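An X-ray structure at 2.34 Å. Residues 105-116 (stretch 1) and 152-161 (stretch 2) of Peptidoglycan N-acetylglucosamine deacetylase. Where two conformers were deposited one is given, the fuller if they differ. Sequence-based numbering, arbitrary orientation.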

ATOM      1  N   PHE A 105       0.284  -3.035   2.124  1.00  9.85           N
ATOM      2  CA  PHE A 105       1.486  -3.661   1.592  1.00  9.84           C
ATOM      3  C   PHE A 105       2.324  -4.213   2.739  1.00 10.14           C
ATOM      4  O   PHE A 105       3.011  -3.468   3.440  1.00 10.12           O
ATOM      5  CB  PHE A 105       2.285  -2.672   0.743  1.00  9.56           C
ATOM      6  CG  PHE A 105       1.653  -2.374  -0.587  1.00  9.20           C
ATOM      7  CD1 PHE A 105       0.924  -1.212  -0.780  1.00  8.90           C
ATOM      8  CD2 PHE A 105       1.772  -3.269  -1.639  1.00  9.18           C
ATOM      9  CE1 PHE A 105       0.333  -0.941  -2.004  1.00  8.58           C
ATOM     10  CE2 PHE A 105       1.186  -3.005  -2.865  1.00  8.89           C
ATOM     11  CZ  PHE A 105       0.464  -1.837  -3.048  1.00  8.58           C
ATOM     12  N   LEU A 106       2.251  -5.526   2.929  1.00 11.11           N
ATOM     13  CA  LEU A 106       2.853  -6.165   4.092  1.00 11.83           C
ATOM     14  C   LEU A 106       4.245  -6.722   3.813  1.00 12.06           C
ATOM     15  O   LEU A 106       4.507  -7.254   2.736  1.00 11.87           O
ATOM     16  CB  LEU A 106       1.946  -7.287   4.601  1.00 12.36           C
ATOM     17  CG  LEU A 106       0.490  -6.918   4.893  1.00 12.30           C
ATOM     18  CD1 LEU A 106      -0.282  -8.145   5.361  1.00 12.99           C
ATOM     19  CD2 LEU A 106       0.399  -5.792   5.913  1.00 12.42           C
ATOM     20  N   LEU A 107       5.133  -6.588   4.794  1.00 12.46           N
ATOM     21  CA  LEU A 107       6.451  -7.207   4.730  1.00 13.04           C
ATOM     22  C   LEU A 107       6.333  -8.680   5.093  1.00 13.71           C
ATOM     23  O   LEU A 107       5.608  -9.042   6.022  1.00 14.16           O
ATOM     24  CB  LEU A 107       7.425  -6.512   5.685  1.00 13.53           C
ATOM     25  CG  LEU A 107       7.886  -5.113   5.274  1.00 13.08           C
ATOM     26  CD1 LEU A 107       8.607  -4.419   6.414  1.00 13.74           C
ATOM     27  CD2 LEU A 107       8.782  -5.201   4.055  1.00 12.82           C
ATOM     28  N   GLY A 108       7.041  -9.528   4.352  1.00 13.88           N
ATOM     29  CA  GLY A 108       7.019 -10.958   4.600  1.00 14.61           C
ATOM     30  C   GLY A 108       7.463 -11.332   6.002  1.00 15.55           C
ATOM     31  O   GLY A 108       6.856 -12.191   6.642  1.00 16.17           O
ATOM     32  N   GLU A 109       8.514 -10.679   6.486  1.00 23.44           N
ATOM     33  CA  GLU A 109       9.072 -10.997   7.797  1.00 24.52           C
ATOM     34  C   GLU A 109       8.133 -10.602   8.937  1.00 24.75           C
ATOM     35  O   GLU A 109       8.103 -11.255   9.978  1.00 25.71           O
ATOM     36  CB  GLU A 109      10.448 -10.346   7.981  1.00 24.76           C
ATOM     37  CG  GLU A 109      10.426  -8.828   8.044  1.00 24.27           C
ATOM     38  CD  GLU A 109      11.816  -8.220   8.034  1.00 24.73           C
ATOM     39  OE1 GLU A 109      12.803  -8.987   8.009  1.00 25.33           O
ATOM     40  OE2 GLU A 109      11.923  -6.975   8.048  1.00 24.42           O
ATOM     41  N   ASN A 110       7.367  -9.536   8.735  1.00 16.28           N
ATOM     42  CA  ASN A 110       6.429  -9.075   9.752  1.00 16.54           C
ATOM     43  C   ASN A 110       5.163  -9.920   9.782  1.00 16.64           C
ATOM     44  O   ASN A 110       4.536 -10.081  10.830  1.00 17.34           O
ATOM     45  CB  ASN A 110       6.091  -7.599   9.546  1.00 15.80           C
ATOM     46  CG  ASN A 110       7.244  -6.690   9.912  1.00 16.04           C
ATOM     47  OD1 ASN A 110       8.161  -7.099  10.622  1.00 16.91           O
ATOM     48  ND2 ASN A 110       7.203  -5.451   9.435  1.00 15.38           N
ATOM     49  N   ALA A 111       4.799 -10.463   8.625  1.00 16.07           N
ATOM     50  CA  ALA A 111       3.661 -11.364   8.524  1.00 16.29           C
ATOM     51  C   ALA A 111       3.922 -12.665   9.286  1.00 17.45           C
ATOM     52  O   ALA A 111       2.990 -13.307   9.766  1.00 18.03           O
ATOM     53  CB  ALA A 111       3.339 -11.651   7.066  1.00 15.57           C
ATOM     54  N   GLU A 112       5.192 -13.047   9.393  1.00 19.48           N
ATOM     55  CA  GLU A 112       5.571 -14.254  10.124  1.00 20.70           C
ATOM     56  C   GLU A 112       5.454 -14.059  11.629  1.00 21.63           C
ATOM     57  O   GLU A 112       5.084 -14.981  12.356  1.00 22.65           O
ATOM     58  CB  GLU A 112       6.997 -14.676   9.770  1.00 20.98           C
ATOM     59  CG  GLU A 112       7.150 -15.253   8.379  1.00 20.52           C
ATOM     60  CD  GLU A 112       8.580 -15.639   8.069  1.00 20.94           C
ATOM     61  OE1 GLU A 112       8.780 -16.602   7.297  1.00 21.17           O
ATOM     62  OE2 GLU A 112       9.503 -14.979   8.598  1.00 21.10           O
ATOM     63  N   LYS A 113       5.781 -12.856  12.093  1.00 20.18           N
ATOM     64  CA  LYS A 113       5.745 -12.545  13.518  1.00 21.16           C
ATOM     65  C   LYS A 113       4.318 -12.415  14.036  1.00 21.30           C
ATOM     66  O   LYS A 113       4.010 -12.851  15.146  1.00 22.46           O
ATOM     67  CB  LYS A 113       6.520 -11.258  13.805  1.00 20.94           C
ATOM     68  CG  LYS A 113       7.983 -11.318  13.417  1.00 21.02           C
ATOM     69  CD  LYS A 113       8.671  -9.987  13.657  1.00 20.86           C
ATOM     70  CE  LYS A 113      10.124 -10.036  13.211  1.00 21.00           C
ATOM     71  NZ  LYS A 113      10.810  -8.727  13.393  1.00 20.88           N
ATOM     72  N   PHE A 114       3.451 -11.812  13.229  1.00 24.98           N
ATOM     73  CA  PHE A 114       2.067 -11.586  13.626  1.00 25.05           C
ATOM     74  C   PHE A 114       1.101 -12.067  12.544  1.00 24.46           C
ATOM     75  O   PHE A 114       0.475 -11.257  11.856  1.00 23.52           O
ATOM     76  CB  PHE A 114       1.846 -10.100  13.914  1.00 24.63           C
ATOM     77  CG  PHE A 114       3.061  -9.407  14.468  1.00 25.01           C
ATOM     78  CD1 PHE A 114       3.506  -9.678  15.750  1.00 26.31           C
ATOM     79  CD2 PHE A 114       3.759  -8.488  13.704  1.00 24.07           C
ATOM     80  CE1 PHE A 114       4.623  -9.045  16.259  1.00 26.75           C
ATOM     81  CE2 PHE A 114       4.875  -7.849  14.208  1.00 24.41           C
ATOM     82  CZ  PHE A 114       5.307  -8.129  15.487  1.00 25.80           C
ATOM     83  N   PRO A 115       0.969 -13.396  12.402  1.00 21.26           N
ATOM     84  CA  PRO A 115       0.187 -14.014  11.323  1.00 20.84           C
ATOM     85  C   PRO A 115      -1.305 -13.729  11.441  1.00 20.85           C
ATOM     86  O   PRO A 115      -1.985 -13.599  10.425  1.00 20.14           O
ATOM     87  CB  PRO A 115       0.437 -15.517  11.520  1.00 21.91           C
ATOM     88  CG  PRO A 115       1.587 -15.619  12.476  1.00 22.66           C
ATOM     89  CD  PRO A 115       1.510 -14.403  13.328  1.00 22.57           C
ATOM     90  N   ASN A 116      -1.804 -13.639  12.669  1.00 22.31           N
ATOM     91  CA  ASN A 116      -3.231 -13.435  12.902  1.00 22.60           C
ATOM     92  C   ASN A 116      -3.723 -12.052  12.480  1.00 21.53           C
ATOM     93  O   ASN A 116      -4.871 -11.889  12.068  1.00 21.32           O
ATOM     94  CB  ASN A 116      -3.572 -13.696  14.369  1.00 24.00           C
ATOM     95  CG  ASN A 116      -2.703 -12.900  15.321  1.00 24.21           C
ATOM     96  OD1 ASN A 116      -1.541 -12.619  15.030  1.00 23.67           O
ATOM     97  ND2 ASN A 116      -3.263 -12.537  16.469  1.00 25.13           N
ATOM     98  N   LYS A 152       8.907 -15.542  -1.824  1.00 18.71           N
ATOM     99  CA  LYS A 152       8.838 -15.942  -0.424  1.00 19.20           C
ATOM    100  C   LYS A 152       7.715 -15.206   0.306  1.00 18.60           C
ATOM    101  O   LYS A 152       6.993 -15.795   1.106  1.00 19.08           O
ATOM    102  CB  LYS A 152      10.179 -15.699   0.271  1.00 19.57           C
ATOM    103  CG  LYS A 152      10.179 -16.030   1.754  1.00 20.32           C
ATOM    104  CD  LYS A 152      11.582 -16.339   2.262  1.00 21.07           C
ATOM    105  CE  LYS A 152      12.520 -15.162   2.093  1.00 20.63           C
ATOM    106  NZ  LYS A 152      13.873 -15.488   2.632  1.00 21.75           N
ATOM    107  N   THR A 153       7.565 -13.918   0.012  1.00 14.82           N
ATOM    108  CA  THR A 153       6.511 -13.112   0.615  1.00 14.27           C
ATOM    109  C   THR A 153       5.145 -13.547   0.100  1.00 13.86           C
ATOM    110  O   THR A 153       4.174 -13.605   0.856  1.00 13.98           O
ATOM    111  CB  THR A 153       6.720 -11.616   0.322  1.00 13.42           C
ATOM    112  OG1 THR A 153       8.022 -11.224   0.765  1.00 13.63           O
ATOM    113  CG2 THR A 153       5.668 -10.769   1.033  1.00 12.93           C
ATOM    114  N   GLU A 154       5.080 -13.862  -1.190  1.00 13.46           N
ATOM    115  CA  GLU A 154       3.837 -14.300  -1.808  0.50 13.10           C
ATOM    116  C   GLU A 154       3.326 -15.586  -1.160  1.00 14.20           C
ATOM    117  O   GLU A 154       2.133 -15.716  -0.880  1.00 14.29           O
ATOM    118  CB  GLU A 154       4.039 -14.504  -3.310  0.50 12.69           C
ATOM    119  CG  GLU A 154       2.753 -14.645  -4.109  0.50 12.16           C
ATOM    120  CD  GLU A 154       2.170 -13.309  -4.542  0.50 11.28           C
ATOM    121  OE1 GLU A 154       1.399 -13.299  -5.521  0.50 10.94           O
ATOM    122  OE2 GLU A 154       2.475 -12.274  -3.909  0.50 11.11           O
ATOM    123  N   GLU A 155       4.236 -16.529  -0.920  1.00 31.99           N
ATOM    124  CA  GLU A 155       3.886 -17.802  -0.296  1.00 32.90           C
ATOM    125  C   GLU A 155       3.341 -17.602   1.111  1.00 33.05           C
ATOM    126  O   GLU A 155       2.345 -18.213   1.495  1.00 33.65           O
ATOM    127  CB  GLU A 155       5.099 -18.732  -0.244  1.00 33.81           C
ATOM    128  CG  GLU A 155       5.542 -19.266  -1.594  1.00 34.28           C
ATOM    129  CD  GLU A 155       6.843 -20.045  -1.517  1.00 35.38           C
ATOM    130  OE1 GLU A 155       7.468 -20.062  -0.433  1.00 35.53           O
ATOM    131  OE2 GLU A 155       7.242 -20.639  -2.543  1.00 35.74           O
ATOM    132  N   ILE A 156       4.007 -16.745   1.876  1.00 16.63           N
ATOM    133  CA  ILE A 156       3.592 -16.444   3.240  1.00 16.81           C
ATOM    134  C   ILE A 156       2.196 -15.826   3.271  1.00 16.34           C
ATOM    135  O   ILE A 156       1.333 -16.257   4.037  1.00 16.92           O
ATOM    136  CB  ILE A 156       4.596 -15.494   3.925  1.00 16.50           C
ATOM    137  CG1 ILE A 156       5.932 -16.210   4.153  1.00 17.24           C
ATOM    138  CG2 ILE A 156       4.033 -14.974   5.242  1.00 16.65           C
ATOM    139  CD1 ILE A 156       7.047 -15.303   4.627  1.00 17.03           C
ATOM    140  N   LEU A 157       1.980 -14.825   2.424  1.00 15.38           N
ATOM    141  CA  LEU A 157       0.707 -14.115   2.384  1.00 14.91           C
ATOM    142  C   LEU A 157      -0.417 -14.979   1.820  1.00 15.37           C
ATOM    143  O   LEU A 157      -1.561 -14.880   2.261  1.00 15.54           O
ATOM    144  CB  LEU A 157       0.840 -12.815   1.586  1.00 13.35           C
ATOM    145  CG  LEU A 157       1.807 -11.792   2.184  1.00 13.03           C
ATOM    146  CD1 LEU A 157       1.903 -10.553   1.310  1.00 11.94           C
ATOM    147  CD2 LEU A 157       1.389 -11.429   3.602  1.00 13.69           C
ATOM    148  N   ASN A 158      -0.089 -15.825   0.848  1.00 20.37           N
ATOM    149  CA  ASN A 158      -1.066 -16.749   0.284  1.00 21.02           C
ATOM    150  C   ASN A 158      -1.602 -17.699   1.347  1.00 22.09           C
ATOM    151  O   ASN A 158      -2.802 -17.968   1.411  1.00 22.57           O
ATOM    152  CB  ASN A 158      -0.454 -17.546  -0.868  1.00 21.34           C
ATOM    153  CG  ASN A 158      -1.437 -18.512  -1.497  1.00 22.24           C
ATOM    154  OD1 ASN A 158      -2.591 -18.166  -1.747  1.00 22.09           O
ATOM    155  ND2 ASN A 158      -0.990 -19.739  -1.743  1.00 23.29           N
ATOM    156  N   ARG A 159      -0.700 -18.194   2.186  1.00 38.67           N
ATOM    157  CA  ARG A 159      -1.060 -19.138   3.234  1.00 39.83           C
ATOM    158  C   ARG A 159      -1.935 -18.485   4.304  1.00 39.79           C
ATOM    159  O   ARG A 159      -2.851 -19.112   4.837  1.00 40.61           O
ATOM    160  CB  ARG A 159       0.204 -19.730   3.861  1.00 40.43           C
ATOM    161  CG  ARG A 159      -0.051 -20.790   4.919  1.00 41.99           C
ATOM    162  CD  ARG A 159       1.248 -21.440   5.370  1.00 42.76           C
ATOM    163  NE  ARG A 159       2.248 -20.446   5.757  1.00 42.13           N
ATOM    164  CZ  ARG A 159       2.335 -19.907   6.968  1.00 42.28           C
ATOM    165  NH1 ARG A 159       1.478 -20.264   7.918  1.00 42.71           N
ATOM    166  NH2 ARG A 159       3.275 -19.008   7.230  1.00 41.57           N
ATOM    167  N   LEU A 160      -1.657 -17.222   4.606  1.00 22.98           N
ATOM    168  CA  LEU A 160      -2.372 -16.512   5.661  1.00 22.92           C
ATOM    169  C   LEU A 160      -3.660 -15.855   5.171  1.00 22.49           C
ATOM    170  O   LEU A 160      -4.674 -15.874   5.866  1.00 23.09           O
ATOM    171  CB  LEU A 160      -1.465 -15.462   6.306  1.00 22.35           C
ATOM    172  CG  LEU A 160      -0.237 -15.993   7.042  1.00 23.07           C
ATOM    173  CD1 LEU A 160       0.623 -14.851   7.559  1.00 22.47           C
ATOM    174  CD2 LEU A 160      -0.660 -16.908   8.180  1.00 24.35           C
ATOM    175  N   ALA A 161      -3.619 -15.275   3.974  1.00 18.41           N
ATOM    176  CA  ALA A 161      -4.752 -14.506   3.460  1.00 17.93           C
ATOM    177  C   ALA A 161      -5.701 -15.334   2.602  1.00 18.46           C
ATOM    178  O   ALA A 161      -6.875 -14.996   2.470  1.00 18.50           O
ATOM    179  CB  ALA A 161      -4.263 -13.288   2.686  1.00 16.75           C
TER

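The backbone arrangement is that of two helices running in roughly the same direction: the axes of helix 108-113 and helix 152-161 cross at 34° and come within 9.4 Å of each other. Approach is tightest at the start of the first helix, where Gly108 CA lies 4.6 Å from Thr153 CA; farther along, Pro115 CA and Leu160 CA are 6.7 Å apart. Each helix is held by its own backbone hydrogen bonds, such as Ala111 N to Leu107 O (3.1 Å) and Leu157 N to Thr153 O (3.0 Å). None crosses between the stretches, so the 409 Å² of buried surface rests on packing.

The close approach depends on glycine. An ideal CB on Gly108 would fall 2.9 Å from Thr153 OG1, a clash, so the approach here relies on the absence of a side chain. Thr153 CG2 packs against the backbone nearby, 3.8 Å from Gly108 N.

Apolar side-chain contacts follow the helix. Ile156 and Leu160, four residues or about one turn apart, point toward the first stretch; Leu157 leaves sideways but its end comes nearer. All three reach Ala111, whose CB is 3.9 Å from Ile156 CG2, 4.0 Å from Leu157 CD2 and 4.2 Å from Leu160 CD1. A single methyl thus serves three larger side chains. Leu157 CD2 also meets Leu106 CD1 at 4.1 Å, extending the apolar patch to the end of the strand, while Leu160 CD2 packs 3.8 Å from Pro115 CB on the next helix.

A third group sets methyls against oxygens. Ile156 CD1 lies 3.7 Å from Gly108 O, and Leu160 CD1 lies 3.6 Å from Ala111 O; these are van der Waals contacts, since a methyl carbon is no conventional hydrogen-bond donor. Glu112 leaves its backbone sideways, yet its extended chain (chi1 m, chi2 t) brings OE1 to 3.4 Å from Ile156 CD1, while OE2 is hydrogen-bonded elsewhere in the structure.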